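Local coordinates for GTPase-activating protein BEM3 (Saccharomyces cerevisiae S288C, PDB 6FSF) that stimulates GTP hydrolysis by CDC42 and, less efficiently, by RHO1, and binds phosphatidylinositol 3-phosphate, this chain being its tandem PX-PH piece, at residues I21-T26 with T95-L100; L35-A40 with K55-V60; Q86-T91 with W159-G164; L145-P150 with Y223-E228; E181-R186 with F207-H212. All coordinates share one frame; numbering follows the deposited sequence.

Interaction 1: residues I21-T26 with T95-L100; sequences IEVLST and TRKNIL
With chi1 at 66°, Thr26 places OG1 between its own backbone N and carbonyl carbon; Arg96 sets CG in the same kind of position and then runs extended from CG to NE, which carries its guanidinium to that hydroxyl. Arg96 NE donates to Thr26 OG1 over 3.0 Å, the oxygen sitting in plane at the guanidinium edge. This bond is fairly straight (161° at the hydrogen), whereas Arg96 NH2 adds weak bonds to the same OG1 and to Thr26 O. Arg96 NH1 donates elsewhere, to Leu84 O, so the flat group is held from two directions, by Thr26 at the corner of the chain and by a loop carbonyl. Lys97 leaves the helix with CG anti to its backbone N and bends at the last torsion; its CE rests 3.1 Å from Val23 O and 3.3 Å from Leu24 O, while the chain slides past Val23 in the opposite direction. The apolar part of the contact is small: Val23 CG2 packs on Leu100 C at 3.8 Å, and Thr26 CG2 meets Leu100 CD1 at 3.9 Å. Over residues 21-25 and 95-100 the strand and helix axes run nearly antiparallel (162°) and approach to 8.4 Å. Leu24 and Ser25 both face Leu38, a classic beta bulge just before the corner at Thr26. A helix packed on a three-stranded antiparallel sheet is characteristic of the PX fold.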
# COMPACT_ATOMS: atom_id res chain seq x y z
N ILE A 21 0.45 -3.02 -13.60
CA ILE A 21 0.13 -3.19 -12.19
C ILE A 21 0.56 -1.95 -11.43
O ILE A 21 1.48 -1.23 -11.85
CB ILE A 21 0.79 -4.46 -11.59
CG1 ILE A 21 2.31 -4.29 -11.44
CG2 ILE A 21 0.47 -5.68 -12.45
CD1 ILE A 21 2.76 -3.91 -10.04
N GLU A 22 -0.11 -1.69 -10.31
CA GLU A 22 0.28 -0.61 -9.41
C GLU A 22 -0.06 -1.03 -8.00
O GLU A 22 -1.24 -1.18 -7.66
CB GLU A 22 -0.42 0.70 -9.77
CG GLU A 22 0.05 1.88 -8.93
CD GLU A 22 -0.68 3.17 -9.25
OE1 GLU A 22 -1.56 3.15 -10.15
OE2 GLU A 22 -0.38 4.20 -8.62
N VAL A 23 0.97 -1.25 -7.18
CA VAL A 23 0.78 -1.52 -5.76
C VAL A 23 0.34 -0.22 -5.11
O VAL A 23 1.11 0.74 -5.05
CB VAL A 23 2.05 -2.08 -5.12
CG1 VAL A 23 1.81 -2.42 -3.66
CG2 VAL A 23 2.54 -3.30 -5.88
N LEU A 24 -0.90 -0.17 -4.64
CA LEU A 24 -1.46 1.06 -4.09
C LEU A 24 -1.17 1.24 -2.61
O LEU A 24 -1.09 2.39 -2.14
CB LEU A 24 -2.97 1.11 -4.32
CG LEU A 24 -3.46 1.08 -5.78
CD1 LEU A 24 -4.98 1.04 -5.82
CD2 LEU A 24 -2.93 2.27 -6.56
N SER A 25 -1.01 0.15 -1.86
CA SER A 25 -0.86 0.23 -0.42
C SER A 25 -0.39 -1.11 0.12
O SER A 25 -0.63 -2.17 -0.48
CB SER A 25 -2.18 0.63 0.26
OG SER A 25 -2.06 0.55 1.67
N THR A 26 0.28 -1.05 1.28
CA THR A 26 0.57 -2.23 2.09
C THR A 26 0.01 -2.08 3.50
O THR A 26 0.44 -2.78 4.42
CB THR A 26 2.08 -2.49 2.15
OG1 THR A 26 2.73 -1.43 2.85
CG2 THR A 26 2.66 -2.59 0.74
N THR A 95 9.42 1.99 1.52
CA THR A 95 10.38 1.22 0.72
C THR A 95 9.76 -0.06 0.19
O THR A 95 9.87 -0.36 -1.01
CB THR A 95 11.62 0.91 1.56
OG1 THR A 95 12.23 2.14 1.99
CG2 THR A 95 12.63 0.13 0.74
N ARG A 96 9.09 -0.83 1.05
CA ARG A 96 8.58 -2.14 0.65
C ARG A 96 7.51 -2.01 -0.43
O ARG A 96 7.31 -2.95 -1.21
CB ARG A 96 8.03 -2.89 1.86
CG ARG A 96 6.74 -2.32 2.44
CD ARG A 96 6.49 -2.86 3.84
NE ARG A 96 5.12 -2.63 4.30
CZ ARG A 96 4.70 -2.89 5.53
NH1 ARG A 96 5.53 -3.38 6.44
NH2 ARG A 96 3.43 -2.65 5.87
N LYS A 97 6.82 -0.87 -0.49
CA LYS A 97 5.84 -0.66 -1.55
C LYS A 97 6.52 -0.48 -2.90
O LYS A 97 6.01 -0.94 -3.93
CB LYS A 97 4.98 0.55 -1.21
CG LYS A 97 3.90 0.89 -2.23
CD LYS A 97 3.05 2.04 -1.71
CE LYS A 97 2.18 2.63 -2.81
NZ LYS A 97 2.99 3.12 -3.95
N ASN A 98 7.69 0.17 -2.92
CA ASN A 98 8.41 0.35 -4.18
C ASN A 98 9.00 -0.97 -4.67
O ASN A 98 9.00 -1.24 -5.88
CB ASN A 98 9.52 1.39 -4.01
CG ASN A 98 8.98 2.76 -3.64
OD1 ASN A 98 7.84 3.10 -3.97
ND2 ASN A 98 9.79 3.55 -2.96
N ILE A 99 9.51 -1.79 -3.76
CA ILE A 99 10.06 -3.08 -4.15
C ILE A 99 8.96 -3.98 -4.71
O ILE A 99 9.16 -4.69 -5.70
CB ILE A 99 10.79 -3.74 -2.96
CG1 ILE A 99 11.87 -2.82 -2.41
CG2 ILE A 99 11.37 -5.09 -3.37
CD1 ILE A 99 12.63 -3.39 -1.24
N LEU A 100 7.79 -3.96 -4.07
CA LEU A 100 6.68 -4.78 -4.56
C LEU A 100 6.21 -4.31 -5.93
O LEU A 100 5.82 -5.13 -6.77
CB LEU A 100 5.53 -4.75 -3.55
CG LEU A 100 5.70 -5.63 -2.31
CD1 LEU A 100 4.68 -5.26 -1.25
CD2 LEU A 100 5.59 -7.10 -2.67

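Interaction 2: residues L35-A40 with K55-V60; sequences LSILIA and KSIHKV
Ile37 and Lys55 form an antiparallel hydrogen-bonded pair, each backbone giving one bond and taking one. Ile37 N reaches Lys55 O at 2.7 Å, and Lys55 N returns the bond to Ile37 O at 3.0 Å. Lys55 O is also brushed by Ser36 CB, 3.4 Å away. The polar ends of these side chains find their partners elsewhere: Ser36 OG is hydrogen-bonded with Ser54 OG and Tyr28 O, and Lys55 NZ forms a salt bridge with Asp128, supplemented by Thr127 OG1 and a cation-pi contact with Phe124. That group of partners probably offsets the cost of burying the lysine. One residue on, Ser56 is the N-cap of the helix, its OG accepting from Lys59 N over 3.2 Å, while Ser56 O receives Val60 N in the first turn. The rest of the contact between side chains is apolar. Ile37 holds CG1 anti to its carbonyl carbon (chi1 -59°), and its CD1 meets Val60 CG2 at 3.9 Å, the two side chains crossing at about a right angle; Ile57 CD1 lies 4.3 Å from Ile37 CD1. The passage from third strand to capped helix is a hallmark of the PX fold, and in relatives this junction commonly helps to form the phosphoinositide pocket.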
# COMPACT_ATOMS: atom_id res chain seq x y z
N LEU A 35 -3.76 -6.21 8.04
CA LEU A 35 -3.00 -5.42 7.08
C LEU A 35 -2.59 -6.29 5.90
O LEU A 35 -2.04 -7.38 6.07
CB LEU A 35 -1.77 -4.82 7.75
CG LEU A 35 -1.99 -3.86 8.93
CD1 LEU A 35 -0.67 -3.33 9.46
CD2 LEU A 35 -2.91 -2.71 8.52
N SER A 36 -2.86 -5.80 4.69
CA SER A 36 -2.59 -6.56 3.47
C SER A 36 -2.14 -5.61 2.38
O SER A 36 -2.11 -4.39 2.55
CB SER A 36 -3.81 -7.38 3.05
OG SER A 36 -4.89 -6.52 2.72
N ILE A 37 -1.82 -6.18 1.22
CA ILE A 37 -1.23 -5.46 0.10
C ILE A 37 -2.30 -5.28 -0.96
O ILE A 37 -2.79 -6.26 -1.54
CB ILE A 37 -0.00 -6.20 -0.46
CG1 ILE A 37 1.05 -6.37 0.64
CG2 ILE A 37 0.57 -5.47 -1.66
CD1 ILE A 37 2.08 -7.43 0.34
N LEU A 38 -2.68 -4.02 -1.22
CA LEU A 38 -3.69 -3.70 -2.22
C LEU A 38 -3.01 -3.44 -3.56
O LEU A 38 -2.10 -2.62 -3.65
CB LEU A 38 -4.50 -2.47 -1.79
CG LEU A 38 -5.66 -2.07 -2.70
CD1 LEU A 38 -6.75 -3.12 -2.67
CD2 LEU A 38 -6.21 -0.70 -2.31
N ILE A 39 -3.46 -4.15 -4.60
CA ILE A 39 -2.83 -4.12 -5.91
C ILE A 39 -3.89 -3.82 -6.96
O ILE A 39 -4.96 -4.43 -6.96
CB ILE A 39 -2.13 -5.46 -6.22
CG1 ILE A 39 -1.04 -5.74 -5.19
CG2 ILE A 39 -1.55 -5.44 -7.64
CD1 ILE A 39 -0.51 -7.15 -5.25
N ALA A 40 -3.58 -2.90 -7.87
CA ALA A 40 -4.48 -2.52 -8.94
C ALA A 40 -4.00 -3.08 -10.26
O ALA A 40 -2.80 -3.03 -10.57
CB ALA A 40 -4.61 -0.99 -9.03
N LYS A 55 -3.87 -9.00 -0.90
CA LYS A 55 -3.15 -10.20 -0.50
C LYS A 55 -2.30 -9.88 0.72
O LYS A 55 -1.68 -8.82 0.80
CB LYS A 55 -2.24 -10.71 -1.63
CG LYS A 55 -2.95 -11.05 -2.92
CD LYS A 55 -3.77 -12.32 -2.79
CE LYS A 55 -4.42 -12.67 -4.11
NZ LYS A 55 -5.17 -13.96 -4.05
N SER A 56 -2.29 -10.81 1.67
CA SER A 56 -1.33 -10.72 2.77
C SER A 56 0.07 -10.98 2.24
O SER A 56 0.27 -11.55 1.17
CB SER A 56 -1.68 -11.71 3.88
OG SER A 56 -1.37 -13.04 3.48
N ILE A 57 1.07 -10.55 3.02
CA ILE A 57 2.46 -10.78 2.63
C ILE A 57 2.75 -12.28 2.57
O ILE A 57 3.56 -12.73 1.75
CB ILE A 57 3.41 -10.05 3.60
CG1 ILE A 57 4.87 -10.33 3.24
CG2 ILE A 57 3.12 -10.44 5.04
CD1 ILE A 57 5.26 -9.87 1.85
N HIS A 58 2.07 -13.07 3.40
CA HIS A 58 2.24 -14.51 3.37
C HIS A 58 1.78 -15.11 2.05
O HIS A 58 2.45 -15.98 1.48
CB HIS A 58 1.48 -15.15 4.54
CG HIS A 58 1.52 -16.64 4.53
ND1 HIS A 58 2.66 -17.36 4.80
CD2 HIS A 58 0.55 -17.56 4.29
CE1 HIS A 58 2.39 -18.65 4.72
NE2 HIS A 58 1.12 -18.80 4.41
N LYS A 59 0.63 -14.65 1.54
CA LYS A 59 0.15 -15.14 0.25
C LYS A 59 1.10 -14.74 -0.88
O LYS A 59 1.29 -15.50 -1.84
CB LYS A 59 -1.25 -14.60 -0.05
CG LYS A 59 -2.32 -15.02 0.95
CD LYS A 59 -3.71 -14.76 0.38
CE LYS A 59 -4.75 -14.57 1.47
NZ LYS A 59 -5.01 -13.12 1.75
N VAL A 60 1.70 -13.55 -0.78
CA VAL A 60 2.65 -13.10 -1.79
C VAL A 60 3.86 -14.02 -1.83
O VAL A 60 4.31 -14.44 -2.91
CB VAL A 60 3.05 -11.64 -1.52
CG1 VAL A 60 4.24 -11.24 -2.39
CG2 VAL A 60 1.87 -10.70 -1.76

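Interaction 3: residues Q86-T91 with W159-G164; sequences QTLSPT and WRVRYG
Trp159 lies across Pro90, and its side chain can be followed outward atom by atom. Trp159 CB sits 3.9 Å from Leu88 O. CG, anti to the carbonyl carbon (chi1 -60°), begins the indole, and Trp159 CD1 passes 3.6 Å from Leu88 O. Trp159 NE1 comes within 3.4 Å of Pro90 CD while donating its hydrogen elsewhere, to Phe201 O. CE2 meets both Pro90 CD and CG; Pro90 CG stands over the same face, 3.6 Å above the Trp159 plane, reaching the six-membered ring as far as CH2. The result is a CH-pi contact, Pro90 CD standing 3.5 Å from the centroid of the Trp159 five-membered ring and 14° off its normal. Beside it Leu88 CD2 meets Val161 CG2 at 3.8 Å. An alanine in place of Trp159 would probably open a gap against Pro90 and leave Phe201 O without its indole donor. The contact joins PX helix 90-107 to PH strand 160-167, with Leu146 of strand 142-148 touching Leu88 and Val161, and Cys226 of strand 221-226 touching Pro90 and Trp159.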
# COMPACT_ATOMS: atom_id res chain seq x y z
N GLN A 86 8.45 -6.19 9.96
CA GLN A 86 8.57 -6.58 11.36
C GLN A 86 8.24 -5.43 12.31
O GLN A 86 7.27 -5.51 13.07
CB GLN A 86 9.98 -7.12 11.64
CG GLN A 86 10.21 -8.51 11.05
CD GLN A 86 11.53 -9.12 11.47
OE1 GLN A 86 12.23 -8.59 12.34
NE2 GLN A 86 11.89 -10.25 10.87
N THR A 87 9.03 -4.36 12.28
CA THR A 87 8.75 -3.16 13.08
C THR A 87 8.19 -2.09 12.15
O THR A 87 8.85 -1.70 11.18
CB THR A 87 10.01 -2.66 13.80
OG1 THR A 87 10.88 -2.02 12.86
CG2 THR A 87 10.74 -3.82 14.46
N LEU A 88 6.98 -1.63 12.45
CA LEU A 88 6.30 -0.66 11.60
C LEU A 88 6.95 0.72 11.71
O LEU A 88 6.95 1.33 12.79
CB LEU A 88 4.82 -0.57 11.98
CG LEU A 88 3.94 0.27 11.05
CD1 LEU A 88 3.81 -0.40 9.70
CD2 LEU A 88 2.56 0.55 11.65
N SER A 89 7.49 1.22 10.60
CA SER A 89 8.06 2.55 10.52
C SER A 89 7.71 3.14 9.15
O SER A 89 7.58 2.40 8.18
CB SER A 89 9.58 2.55 10.70
OG SER A 89 10.24 2.31 9.47
N PRO A 90 7.55 4.46 9.07
CA PRO A 90 7.18 5.06 7.77
C PRO A 90 8.20 4.81 6.67
O PRO A 90 7.80 4.64 5.50
CB PRO A 90 7.07 6.56 8.10
CG PRO A 90 6.75 6.59 9.55
CD PRO A 90 7.51 5.45 10.16
N THR A 91 9.49 4.78 6.99
CA THR A 91 10.49 4.60 5.94
C THR A 91 10.49 3.18 5.39
O THR A 91 10.79 2.97 4.21
CB THR A 91 11.88 4.98 6.46
OG1 THR A 91 12.85 4.80 5.42
CG2 THR A 91 12.26 4.13 7.66
N TRP A 159 4.56 3.84 16.04
CA TRP A 159 3.63 4.17 14.97
C TRP A 159 2.45 3.20 14.97
O TRP A 159 2.58 2.03 15.35
CB TRP A 159 4.32 4.14 13.60
CG TRP A 159 5.46 5.11 13.49
CD1 TRP A 159 6.78 4.85 13.74
CD2 TRP A 159 5.38 6.49 13.11
NE1 TRP A 159 7.53 5.98 13.53
CE2 TRP A 159 6.70 7.00 13.15
CE3 TRP A 159 4.34 7.34 12.74
CZ2 TRP A 159 6.99 8.33 12.83
CZ3 TRP A 159 4.63 8.65 12.42
CH2 TRP A 159 5.94 9.14 12.47
N ARG A 160 1.30 3.70 14.54
CA ARG A 160 0.07 2.91 14.47
C ARG A 160 -0.70 3.29 13.21
O ARG A 160 -0.72 4.45 12.82
CB ARG A 160 -0.80 3.12 15.71
CG ARG A 160 -1.04 4.59 16.05
CD ARG A 160 -1.93 4.76 17.28
NE ARG A 160 -1.33 4.21 18.49
CZ ARG A 160 -1.96 4.11 19.65
NH1 ARG A 160 -1.35 3.59 20.71
NH2 ARG A 160 -3.22 4.52 19.76
N VAL A 161 -1.33 2.29 12.59
CA VAL A 161 -2.09 2.50 11.36
C VAL A 161 -3.41 3.18 11.70
O VAL A 161 -4.14 2.73 12.59
CB VAL A 161 -2.32 1.16 10.64
CG1 VAL A 161 -3.11 1.38 9.36
CG2 VAL A 161 -0.98 0.48 10.35
N ARG A 162 -3.72 4.25 10.98
CA ARG A 162 -4.98 4.96 11.12
C ARG A 162 -5.58 5.20 9.75
O ARG A 162 -4.86 5.29 8.75
CB ARG A 162 -4.80 6.31 11.84
CG ARG A 162 -4.52 6.19 13.33
CD ARG A 162 -5.75 5.67 14.06
NE ARG A 162 -5.47 4.44 14.79
CZ ARG A 162 -5.09 4.40 16.07
NH1 ARG A 162 -4.95 5.53 16.75
NH2 ARG A 162 -4.86 3.24 16.65
N TYR A 163 -6.90 5.29 9.70
CA TYR A 163 -7.61 5.68 8.49
C TYR A 163 -8.18 7.08 8.70
O TYR A 163 -8.98 7.29 9.61
CB TYR A 163 -8.72 4.69 8.15
CG TYR A 163 -9.52 5.08 6.93
CD1 TYR A 163 -10.89 5.24 7.00
CD2 TYR A 163 -8.89 5.33 5.71
CE1 TYR A 163 -11.63 5.61 5.89
CE2 TYR A 163 -9.61 5.70 4.60
CZ TYR A 163 -10.98 5.84 4.69
OH TYR A 163 -11.71 6.21 3.59
N GLY A 164 -7.75 8.02 7.87
CA GLY A 164 -8.12 9.42 8.02
C GLY A 164 -9.24 9.82 7.08
O GLY A 164 -9.25 9.44 5.91

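Interaction 4: residues L145-P150 with Y223-E228; sequences LLLRRP and YYICTE
Arg148 crosses Tyr224 obliquely, its guanidinium tilted 35° to the ring and NH2 over the face, a cation-pi pair. The arginine bends at chi3 (66°), turning NE off the extended course; Arg148 NH2 stands 3.1 Å above the centre of the Tyr224 ring, and Phe201 is a second cation-pi partner. Pro150 CG approaches the ring edge instead, 3.9 Å from Tyr224 CE2. Arg149 and Tyr223 are arranged differently, side by side and pointing the same way, with planes 48° apart; Tyr223 CE1 lies over the centre of the guanidinium, 3.2 Å from Arg149 CZ. An alanine at Arg149 would probably leave this side of Tyr223 without its guanidinium neighbour and Lys222 O without the weak bond from NE. Leu147 CD1 packs on Ile225 CG1 at 3.9 Å, and Leu145 lies beside Thr227, CD2 to CG2 at 3.6 Å. Between Leu146 and Arg148 the backbones pair antiparallel: Leu146 with Cys226 and Arg148 with Tyr224 are hydrogen-bonded pairs, Leu147 with Ile225 a non-hydrogen-bonded one. Both strands sit mid-sheet in the PH domain, flanked by strands 160-167 and 206-211; helix 230-240 touches Leu145 and Thr227, PX helix 90-107 Leu146 and Cys226.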
# COMPACT_ATOMS: atom_id res chain seq x y z
N LEU A 145 -3.06 6.16 6.96
CA LEU A 145 -2.04 7.02 7.54
C LEU A 145 -1.31 6.28 8.65
O LEU A 145 -1.80 5.29 9.19
CB LEU A 145 -2.64 8.33 8.07
CG LEU A 145 -3.40 9.21 7.09
CD1 LEU A 145 -4.07 10.37 7.81
CD2 LEU A 145 -2.48 9.72 5.99
N LEU A 146 -0.13 6.79 9.00
CA LEU A 146 0.66 6.30 10.12
C LEU A 146 0.77 7.40 11.16
O LEU A 146 1.14 8.53 10.83
CB LEU A 146 2.05 5.84 9.66
CG LEU A 146 2.08 4.60 8.77
CD1 LEU A 146 3.50 4.27 8.34
CD2 LEU A 146 1.44 3.41 9.47
N LEU A 147 0.45 7.07 12.41
CA LEU A 147 0.30 8.06 13.47
C LEU A 147 1.27 7.77 14.62
O LEU A 147 1.41 6.61 15.04
CB LEU A 147 -1.13 8.08 14.01
CG LEU A 147 -1.43 9.02 15.17
CD1 LEU A 147 -1.18 10.47 14.78
CD2 LEU A 147 -2.86 8.83 15.65
N ARG A 148 1.91 8.82 15.12
CA ARG A 148 2.79 8.74 16.27
C ARG A 148 2.46 9.88 17.23
O ARG A 148 2.03 10.96 16.82
CB ARG A 148 4.28 8.82 15.87
CG ARG A 148 5.26 8.71 17.03
CD ARG A 148 6.70 8.91 16.58
NE ARG A 148 6.96 10.26 16.09
CZ ARG A 148 7.47 11.24 16.83
NH1 ARG A 148 7.77 11.03 18.11
NH2 ARG A 148 7.67 12.44 16.30
N ARG A 149 2.65 9.62 18.52
CA ARG A 149 2.47 10.61 19.58
C ARG A 149 3.77 10.78 20.36
O ARG A 149 4.55 9.83 20.49
CB ARG A 149 1.35 10.19 20.53
CG ARG A 149 0.02 9.96 19.85
CD ARG A 149 -0.48 11.25 19.21
NE ARG A 149 -0.53 12.33 20.19
CZ ARG A 149 -1.52 12.50 21.06
NH1 ARG A 149 -1.49 13.51 21.92
NH2 ARG A 149 -2.54 11.66 21.08
N PRO A 150 4.04 11.99 20.88
CA PRO A 150 5.25 12.27 21.66
C PRO A 150 5.45 11.32 22.84
O PRO A 150 4.54 11.16 23.65
CB PRO A 150 5.01 13.70 22.15
CG PRO A 150 4.11 14.30 21.13
CD PRO A 150 3.20 13.19 20.72
N TYR A 223 0.27 15.84 16.72
CA TYR A 223 0.10 14.54 16.08
C TYR A 223 1.05 14.45 14.89
O TYR A 223 1.04 15.31 14.02
CB TYR A 223 -1.34 14.31 15.60
CG TYR A 223 -2.41 14.31 16.69
CD1 TYR A 223 -2.07 14.44 18.02
CD2 TYR A 223 -3.75 14.15 16.38
CE1 TYR A 223 -3.03 14.45 19.01
CE2 TYR A 223 -4.71 14.14 17.37
CZ TYR A 223 -4.35 14.29 18.68
OH TYR A 223 -5.30 14.30 19.67
N TYR A 224 1.86 13.39 14.86
CA TYR A 224 2.78 13.14 13.75
C TYR A 224 2.14 12.13 12.81
O TYR A 224 1.77 11.03 13.22
CB TYR A 224 4.13 12.63 14.27
CG TYR A 224 4.82 13.62 15.18
CD1 TYR A 224 5.75 14.53 14.68
CD2 TYR A 224 4.54 13.65 16.54
CE1 TYR A 224 6.38 15.43 15.51
CE2 TYR A 224 5.17 14.55 17.38
CZ TYR A 224 6.09 15.44 16.86
OH TYR A 224 6.72 16.34 17.69
N ILE A 225 1.99 12.52 11.54
CA ILE A 225 1.26 11.74 10.55
C ILE A 225 2.13 11.58 9.31
O ILE A 225 2.69 12.56 8.81
CB ILE A 225 -0.08 12.40 10.19
CG1 ILE A 225 -0.96 12.52 11.44
CG2 ILE A 225 -0.79 11.60 9.11
CD1 ILE A 225 -2.09 13.52 11.29
N CYS A 226 2.24 10.35 8.82
CA CYS A 226 2.99 10.04 7.61
C CYS A 226 2.09 9.32 6.62
O CYS A 226 1.19 8.57 7.00
CB CYS A 226 4.22 9.18 7.92
SG CYS A 226 5.43 9.94 9.02
N THR A 227 2.34 9.57 5.34
CA THR A 227 1.67 8.86 4.26
C THR A 227 2.58 7.77 3.70
O THR A 227 3.77 7.71 4.00
CB THR A 227 1.25 9.83 3.15
OG1 THR A 227 2.35 10.67 2.80
CG2 THR A 227 0.07 10.68 3.59
N GLU A 228 1.99 6.90 2.89
CA GLU A 228 2.76 5.80 2.32
C GLU A 228 3.67 6.25 1.19
O GLU A 228 4.71 5.62 0.94
CB GLU A 228 1.82 4.70 1.82
CG GLU A 228 1.05 4.01 2.94
CD GLU A 228 0.25 2.83 2.44
OE1 GLU A 228 -0.98 2.97 2.26
OE2 GLU A 228 0.85 1.76 2.22

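Interaction 5: residues E181-R186 with F207-H212; sequences ETIKLR and FLITEH
Glu211 OE2 accepts the backbone N-H of Lys184 in a short, nearly straight bond of 2.6 Å and 174°. The donor meets the oxygen nearly along its C-O axis, and Lys184 CB lies close by, 3.5 Å from Glu211 OE2. Glu211 gets there by reaching out: CG is anti to the backbone N (chi1 -170°) and the chain stays extended beyond it. The other oxygen, Glu211 OE1, lies 3.1 Å from Ile183 CD1, a tight fit of methyl against carboxylate. Deeper in, Ile183 CG2 touches Ile209 CG2 at 4.2 Å, the two side chains crossing at a slant, with Phe240 of helix 230-240 also on Ile209. The strands are not sheet neighbours; the axes of 181-184 and 207-211 pass 8.1 Å apart at 77°, as expected where the two halves of a PH barrel face each other. Between these two strands, which do not pair, a side-chain acceptor makes the bridge, and the short bond is consistent with an ionised carboxylate, held by a main-chain N-H and pressed against an isoleucine methyl.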
# COMPACT_ATOMS: atom_id res chain seq x y z
N GLU A 181 -9.47 9.43 17.25
CA GLU A 181 -8.95 10.79 17.24
C GLU A 181 -9.84 11.67 16.37
O GLU A 181 -10.34 11.21 15.34
CB GLU A 181 -7.50 10.84 16.73
CG GLU A 181 -6.43 10.36 17.71
CD GLU A 181 -6.08 8.89 17.55
OE1 GLU A 181 -5.28 8.37 18.36
OE2 GLU A 181 -6.60 8.25 16.61
N THR A 182 -10.02 12.92 16.78
CA THR A 182 -10.81 13.89 16.03
C THR A 182 -10.13 15.25 16.15
O THR A 182 -9.81 15.68 17.26
CB THR A 182 -12.26 13.95 16.54
OG1 THR A 182 -12.78 12.62 16.67
CG2 THR A 182 -13.15 14.72 15.59
N ILE A 183 -9.91 15.92 15.02
CA ILE A 183 -9.01 17.07 14.96
C ILE A 183 -9.68 18.25 14.25
O ILE A 183 -10.28 18.09 13.19
CB ILE A 183 -7.69 16.69 14.27
CG1 ILE A 183 -6.83 15.90 15.24
CG2 ILE A 183 -6.93 17.93 13.81
CD1 ILE A 183 -6.83 16.53 16.64
N LYS A 184 -9.55 19.43 14.85
CA LYS A 184 -9.97 20.68 14.24
C LYS A 184 -8.80 21.29 13.49
O LYS A 184 -7.73 21.50 14.07
CB LYS A 184 -10.49 21.65 15.30
CG LYS A 184 -11.95 21.51 15.65
CD LYS A 184 -12.27 22.38 16.86
CE LYS A 184 -13.64 23.03 16.75
NZ LYS A 184 -13.87 23.93 17.91
N LEU A 185 -9.00 21.59 12.20
CA LEU A 185 -7.94 22.23 11.42
C LEU A 185 -7.85 23.72 11.70
O LEU A 185 -6.77 24.31 11.57
CB LEU A 185 -8.15 22.00 9.93
CG LEU A 185 -7.47 20.78 9.30
CD1 LEU A 185 -8.16 19.49 9.72
CD2 LEU A 185 -7.43 20.90 7.79
N ARG A 186 -8.96 24.35 12.09
CA ARG A 186 -8.94 25.79 12.34
C ARG A 186 -8.15 26.12 13.61
O ARG A 186 -7.59 27.22 13.72
CB ARG A 186 -10.36 26.33 12.45
CG ARG A 186 -11.20 26.09 11.20
CD ARG A 186 -12.61 26.60 11.40
NE ARG A 186 -13.55 25.94 10.50
CZ ARG A 186 -14.13 24.77 10.75
NH1 ARG A 186 -13.85 24.12 11.88
NH2 ARG A 186 -14.97 24.24 9.88
N PHE A 207 4.31 14.92 8.41
CA PHE A 207 4.00 16.29 8.79
C PHE A 207 3.44 16.29 10.20
O PHE A 207 3.02 15.26 10.73
CB PHE A 207 3.01 16.94 7.81
CG PHE A 207 1.84 16.06 7.45
CD1 PHE A 207 1.86 15.30 6.29
CD2 PHE A 207 0.73 15.99 8.28
CE1 PHE A 207 0.79 14.49 5.96
CE2 PHE A 207 -0.35 15.18 7.95
CZ PHE A 207 -0.32 14.43 6.79
N LEU A 208 3.45 17.47 10.82
CA LEU A 208 3.03 17.64 12.21
C LEU A 208 1.80 18.54 12.27
O LEU A 208 1.79 19.62 11.67
CB LEU A 208 4.16 18.24 13.05
CG LEU A 208 3.77 18.72 14.46
CD1 LEU A 208 3.20 17.57 15.27
CD2 LEU A 208 4.96 19.35 15.16
N ILE A 209 0.78 18.09 12.99
CA ILE A 209 -0.42 18.87 13.25
C ILE A 209 -0.44 19.22 14.73
O ILE A 209 -0.50 18.33 15.59
CB ILE A 209 -1.69 18.12 12.84
CG1 ILE A 209 -1.63 17.74 11.36
CG2 ILE A 209 -2.92 18.96 13.12
CD1 ILE A 209 -2.90 17.09 10.84
N THR A 210 -0.38 20.52 15.04
CA THR A 210 -0.34 21.01 16.42
C THR A 210 -1.65 21.73 16.71
O THR A 210 -1.83 22.90 16.34
CB THR A 210 0.86 21.94 16.62
OG1 THR A 210 2.06 21.27 16.24
CG2 THR A 210 0.96 22.34 18.09
N GLU A 211 -2.56 21.04 17.40
CA GLU A 211 -3.91 21.54 17.64
C GLU A 211 -3.96 22.33 18.94
O GLU A 211 -3.59 21.82 20.00
CB GLU A 211 -4.91 20.38 17.68
CG GLU A 211 -6.37 20.82 17.68
CD GLU A 211 -7.32 19.66 17.90
OE1 GLU A 211 -7.05 18.82 18.78
OE2 GLU A 211 -8.34 19.58 17.17
N HIS A 212 -4.43 23.57 18.86
CA HIS A 212 -4.56 24.42 20.04
C HIS A 212 -6.01 24.49 20.51
O HIS A 212 -6.61 23.48 20.85
CB HIS A 212 -4.03 25.83 19.75
CG HIS A 212 -2.64 25.85 19.20
ND1 HIS A 212 -1.61 25.13 19.76
CD2 HIS A 212 -2.10 26.51 18.15
CE1 HIS A 212 -0.50 25.34 19.08
NE2 HIS A 212 -0.77 26.17 18.09

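In the fold
From the N terminus, residues 21-26 open interaction 1, and interaction 2 nests inside its loop, joining the strand that follows to the end of the third strand and the start of helix 57-70. Before residues 95-100, on helix 90-107, close interaction 1, residues 86-91 have opened interaction 3, so the two cross. Interaction 3 closes only in the PH domain, at 159-164, after 145-150 has opened interaction 4, giving a second crossing. Interaction 5 is nested within the loop that interaction 4 closes at 223-228. Interactions 1 and 2 tie PX strands to PX helices, 4 and 5 join strands of the PH barrel, and 3 spans the domains. Glu228 adds a second bridge, bonding with Ser25 and Thr26.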